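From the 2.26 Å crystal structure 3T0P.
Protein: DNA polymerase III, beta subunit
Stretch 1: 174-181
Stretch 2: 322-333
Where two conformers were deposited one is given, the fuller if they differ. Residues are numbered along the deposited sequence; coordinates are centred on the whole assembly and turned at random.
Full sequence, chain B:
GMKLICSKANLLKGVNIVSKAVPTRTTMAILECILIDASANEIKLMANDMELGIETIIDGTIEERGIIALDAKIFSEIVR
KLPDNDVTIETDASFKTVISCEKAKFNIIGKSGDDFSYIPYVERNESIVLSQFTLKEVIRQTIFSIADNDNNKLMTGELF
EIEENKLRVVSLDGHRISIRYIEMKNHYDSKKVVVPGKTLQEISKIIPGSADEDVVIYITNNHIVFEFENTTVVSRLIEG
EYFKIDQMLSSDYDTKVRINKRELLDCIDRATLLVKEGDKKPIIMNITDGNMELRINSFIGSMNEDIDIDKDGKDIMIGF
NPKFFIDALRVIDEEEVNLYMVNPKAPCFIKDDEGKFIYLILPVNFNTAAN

Stretch 1, residues 174-181: GHRISIRY
Stretch 2, residues 322-333: PKFFIDALRVID

Residues 176-181 form a β-strand, with phi/psi running from -161/164 at Arg176 to -115/138 at Tyr181, preceded by Gly174 at 101/-14 and His175 at -115/-18. Residues 323-329 are helical, from -53/-44 at Lys323 to -65/-34 at Leu329, and a type I turn spans Leu329 to Ile332. Strand and helix run parallel, their axes 5° apart in direction and 10.6 Å apart at closest approach; CA atoms pair Arg176 with Phe324 at 7.4 Å and Arg180 with Ile332 at 10.8 Å.

Arg176 (chi p, t, t, 135°) reaches the helix. Its NH1 donates to Asp327 OD2 (2.7 Å, 158°), which is also a salt bridge; its NH2 adds a weak bond to the same OD2 (3.4 Å, 128°). Asp327 (m, -7°) also accepts Lys323 NZ at OD2 (2.9 Å), easing the repulsion between Arg176 NH2 and Lys323 NZ, 3.5 Å apart. Phe324 (m, -19°) lies under the arginine: Arg176 CD sits 3.9 Å from its ring centroid, 28° off the normal, a CH-pi contact. Water 1 links Arg176 NH1 (3.2 Å) to Phe324 O (2.7 Å). His175 (m, 105°) packs CB against Phe324 CE2 (3.5 Å); their rings, 23° from parallel, barely overlap.

Farther along, water 2 lies 2.9 Å from Arg180 NH2 (m, m, t, 165°) and 3.3 Å from Asp333 N.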

# COMPACT_ATOMS: atom_id res chain seq x y z
N GLY B 174 1.41 29.79 4.81
CA GLY B 174 2.41 30.86 4.81
C GLY B 174 3.23 30.96 3.54
O GLY B 174 3.90 31.97 3.32
N HIS B 175 3.18 29.91 2.69
CA HIS B 175 3.89 29.81 1.41
C HIS B 175 2.95 29.77 0.22
O HIS B 175 3.39 29.96 -0.91
CB HIS B 175 4.74 28.54 1.40
CG HIS B 175 5.77 28.53 2.47
ND1 HIS B 175 5.63 27.75 3.60
CD2 HIS B 175 6.90 29.26 2.58
CE1 HIS B 175 6.69 28.00 4.34
NE2 HIS B 175 7.48 28.91 3.77
N ARG B 176 1.67 29.47 0.45
CA ARG B 176 0.66 29.34 -0.59
C ARG B 176 -0.74 29.46 -0.04
O ARG B 176 -0.94 29.31 1.17
CB ARG B 176 0.80 27.98 -1.29
CG ARG B 176 0.59 26.81 -0.35
CD ARG B 176 1.38 25.66 -0.83
NE ARG B 176 1.54 24.62 0.18
CZ ARG B 176 1.38 23.34 -0.07
NH1 ARG B 176 1.00 22.94 -1.28
NH2 ARG B 176 1.57 22.44 0.88
N ILE B 177 -1.71 29.69 -0.93
CA ILE B 177 -3.12 29.82 -0.59
C ILE B 177 -3.92 29.05 -1.63
O ILE B 177 -3.70 29.20 -2.83
CB ILE B 177 -3.59 31.32 -0.46
CG1 ILE B 177 -2.65 32.16 0.45
CG2 ILE B 177 -5.06 31.41 0.02
CD1 ILE B 177 -3.00 33.70 0.53
N SER B 178 -4.83 28.19 -1.15
CA SER B 178 -5.76 27.44 -1.99
C SER B 178 -7.16 27.92 -1.68
O SER B 178 -7.57 27.89 -0.52
CB SER B 178 -5.64 25.95 -1.74
OG SER B 178 -4.31 25.54 -1.99
N ILE B 179 -7.86 28.41 -2.70
CA ILE B 179 -9.22 28.93 -2.57
C ILE B 179 -10.12 28.27 -3.60
O ILE B 179 -9.86 28.33 -4.80
CB ILE B 179 -9.31 30.48 -2.70
CG1 ILE B 179 -8.24 31.19 -1.86
CG2 ILE B 179 -10.72 31.00 -2.35
CD1 ILE B 179 -8.00 32.64 -2.24
N ARG B 180 -11.22 27.70 -3.12
CA ARG B 180 -12.26 27.13 -3.96
C ARG B 180 -13.57 27.87 -3.74
O ARG B 180 -13.88 28.25 -2.62
CB ARG B 180 -12.41 25.65 -3.70
CG ARG B 180 -11.35 24.78 -4.42
CD ARG B 180 -11.68 24.66 -5.89
NE ARG B 180 -10.64 23.94 -6.61
CZ ARG B 180 -10.79 23.45 -7.84
NH1 ARG B 180 -11.95 23.60 -8.49
NH2 ARG B 180 -9.80 22.78 -8.42
N TYR B 181 -14.29 28.12 -4.83
CA TYR B 181 -15.60 28.77 -4.82
C TYR B 181 -16.64 27.80 -5.30
O TYR B 181 -16.41 27.03 -6.23
CB TYR B 181 -15.60 30.01 -5.70
CG TYR B 181 -14.67 31.10 -5.24
CD1 TYR B 181 -13.40 31.23 -5.78
CD2 TYR B 181 -15.10 32.06 -4.33
CE1 TYR B 181 -12.55 32.27 -5.39
CE2 TYR B 181 -14.26 33.11 -3.94
CZ TYR B 181 -12.98 33.20 -4.45
OH TYR B 181 -12.14 34.21 -4.05
N PRO B 322 8.88 22.92 -6.22
CA PRO B 322 8.06 22.10 -7.13
C PRO B 322 6.81 21.49 -6.48
O PRO B 322 5.76 21.41 -7.13
CB PRO B 322 9.03 20.99 -7.61
CG PRO B 322 10.27 21.15 -6.83
CD PRO B 322 10.30 22.48 -6.19
N LYS B 323 6.92 21.11 -5.18
CA LYS B 323 5.84 20.49 -4.40
C LYS B 323 4.51 21.31 -4.44
O LYS B 323 3.44 20.73 -4.65
CB LYS B 323 6.28 20.31 -2.95
CG LYS B 323 5.25 19.66 -2.03
CD LYS B 323 5.58 19.87 -0.55
CE LYS B 323 4.70 19.04 0.35
NZ LYS B 323 3.26 19.44 0.27
N PHE B 324 4.61 22.63 -4.29
CA PHE B 324 3.47 23.55 -4.28
C PHE B 324 2.70 23.54 -5.62
O PHE B 324 1.47 23.59 -5.63
CB PHE B 324 3.95 24.97 -3.93
CG PHE B 324 4.63 25.11 -2.57
CD1 PHE B 324 4.45 24.15 -1.58
CD2 PHE B 324 5.44 26.21 -2.29
CE1 PHE B 324 5.07 24.29 -0.33
CE2 PHE B 324 6.06 26.34 -1.05
CZ PHE B 324 5.86 25.39 -0.07
N PHE B 325 3.41 23.43 -6.73
CA PHE B 325 2.78 23.38 -8.03
C PHE B 325 2.15 22.02 -8.27
O PHE B 325 1.03 21.95 -8.79
CB PHE B 325 3.82 23.70 -9.12
CG PHE B 325 3.68 25.10 -9.64
CD1 PHE B 325 2.78 25.40 -10.66
CD2 PHE B 325 4.39 26.15 -9.06
CE1 PHE B 325 2.62 26.71 -11.10
CE2 PHE B 325 4.22 27.46 -9.50
CZ PHE B 325 3.35 27.73 -10.53
N ILE B 326 2.85 20.94 -7.92
CA ILE B 326 2.38 19.57 -8.06
C ILE B 326 1.08 19.41 -7.24
O ILE B 326 0.06 18.99 -7.79
CB ILE B 326 3.46 18.55 -7.65
CG1 ILE B 326 4.57 18.47 -8.71
CG2 ILE B 326 2.85 17.16 -7.42
CD1 ILE B 326 5.90 17.90 -8.21
N ASP B 327 1.09 19.83 -5.97
CA ASP B 327 -0.12 19.74 -5.12
C ASP B 327 -1.32 20.41 -5.76
O ASP B 327 -2.38 19.79 -5.81
CB ASP B 327 0.10 20.38 -3.74
CG ASP B 327 1.04 19.68 -2.80
OD1 ASP B 327 1.49 18.55 -3.13
OD2 ASP B 327 1.36 20.28 -1.73
N ALA B 328 -1.15 21.65 -6.30
CA ALA B 328 -2.27 22.37 -6.90
C ALA B 328 -2.66 21.79 -8.25
O ALA B 328 -3.85 21.64 -8.50
CB ALA B 328 -1.94 23.86 -7.05
N LEU B 329 -1.70 21.46 -9.12
CA LEU B 329 -2.01 20.93 -10.44
C LEU B 329 -2.70 19.56 -10.36
O LEU B 329 -3.58 19.31 -11.16
CB LEU B 329 -0.78 20.87 -11.35
CG LEU B 329 -0.18 22.21 -11.74
CD1 LEU B 329 1.21 22.03 -12.35
CD2 LEU B 329 -1.10 23.00 -12.67
N ARG B 330 -2.35 18.72 -9.37
CA ARG B 330 -3.00 17.41 -9.13
C ARG B 330 -4.50 17.51 -8.86
O ARG B 330 -5.23 16.53 -9.02
CB ARG B 330 -2.37 16.71 -7.91
CG ARG B 330 -1.12 15.92 -8.25
CD ARG B 330 -0.65 15.17 -7.04
NE ARG B 330 0.61 14.49 -7.29
CZ ARG B 330 1.46 14.13 -6.34
NH1 ARG B 330 1.20 14.39 -5.06
NH2 ARG B 330 2.60 13.52 -6.66
N VAL B 331 -4.98 18.69 -8.42
CA VAL B 331 -6.40 18.85 -8.06
C VAL B 331 -7.13 19.76 -9.02
O VAL B 331 -8.27 20.12 -8.75
CB VAL B 331 -6.59 19.28 -6.58
CG1 VAL B 331 -5.97 18.24 -5.65
CG2 VAL B 331 -6.02 20.66 -6.31
N ILE B 332 -6.48 20.10 -10.16
CA ILE B 332 -7.09 20.93 -11.20
C ILE B 332 -7.46 20.00 -12.34
O ILE B 332 -6.59 19.34 -12.90
CB ILE B 332 -6.20 22.13 -11.64
CG1 ILE B 332 -6.01 23.12 -10.48
CG2 ILE B 332 -6.78 22.81 -12.88
CD1 ILE B 332 -4.85 24.16 -10.70
N ASP B 333 -8.76 19.95 -12.66
CA ASP B 333 -9.30 19.05 -13.69
C ASP B 333 -9.23 19.62 -15.08
O ASP B 333 -9.19 18.85 -16.04
CB ASP B 333 -10.76 18.70 -13.36
CG ASP B 333 -10.91 17.89 -12.07
OD1 ASP B 333 -9.98 17.11 -11.73
OD2 ASP B 333 -11.95 18.06 -11.38
O HOH W 1 0.13 24.83 -3.69
O HOH W 2 -10.76 21.90 -10.97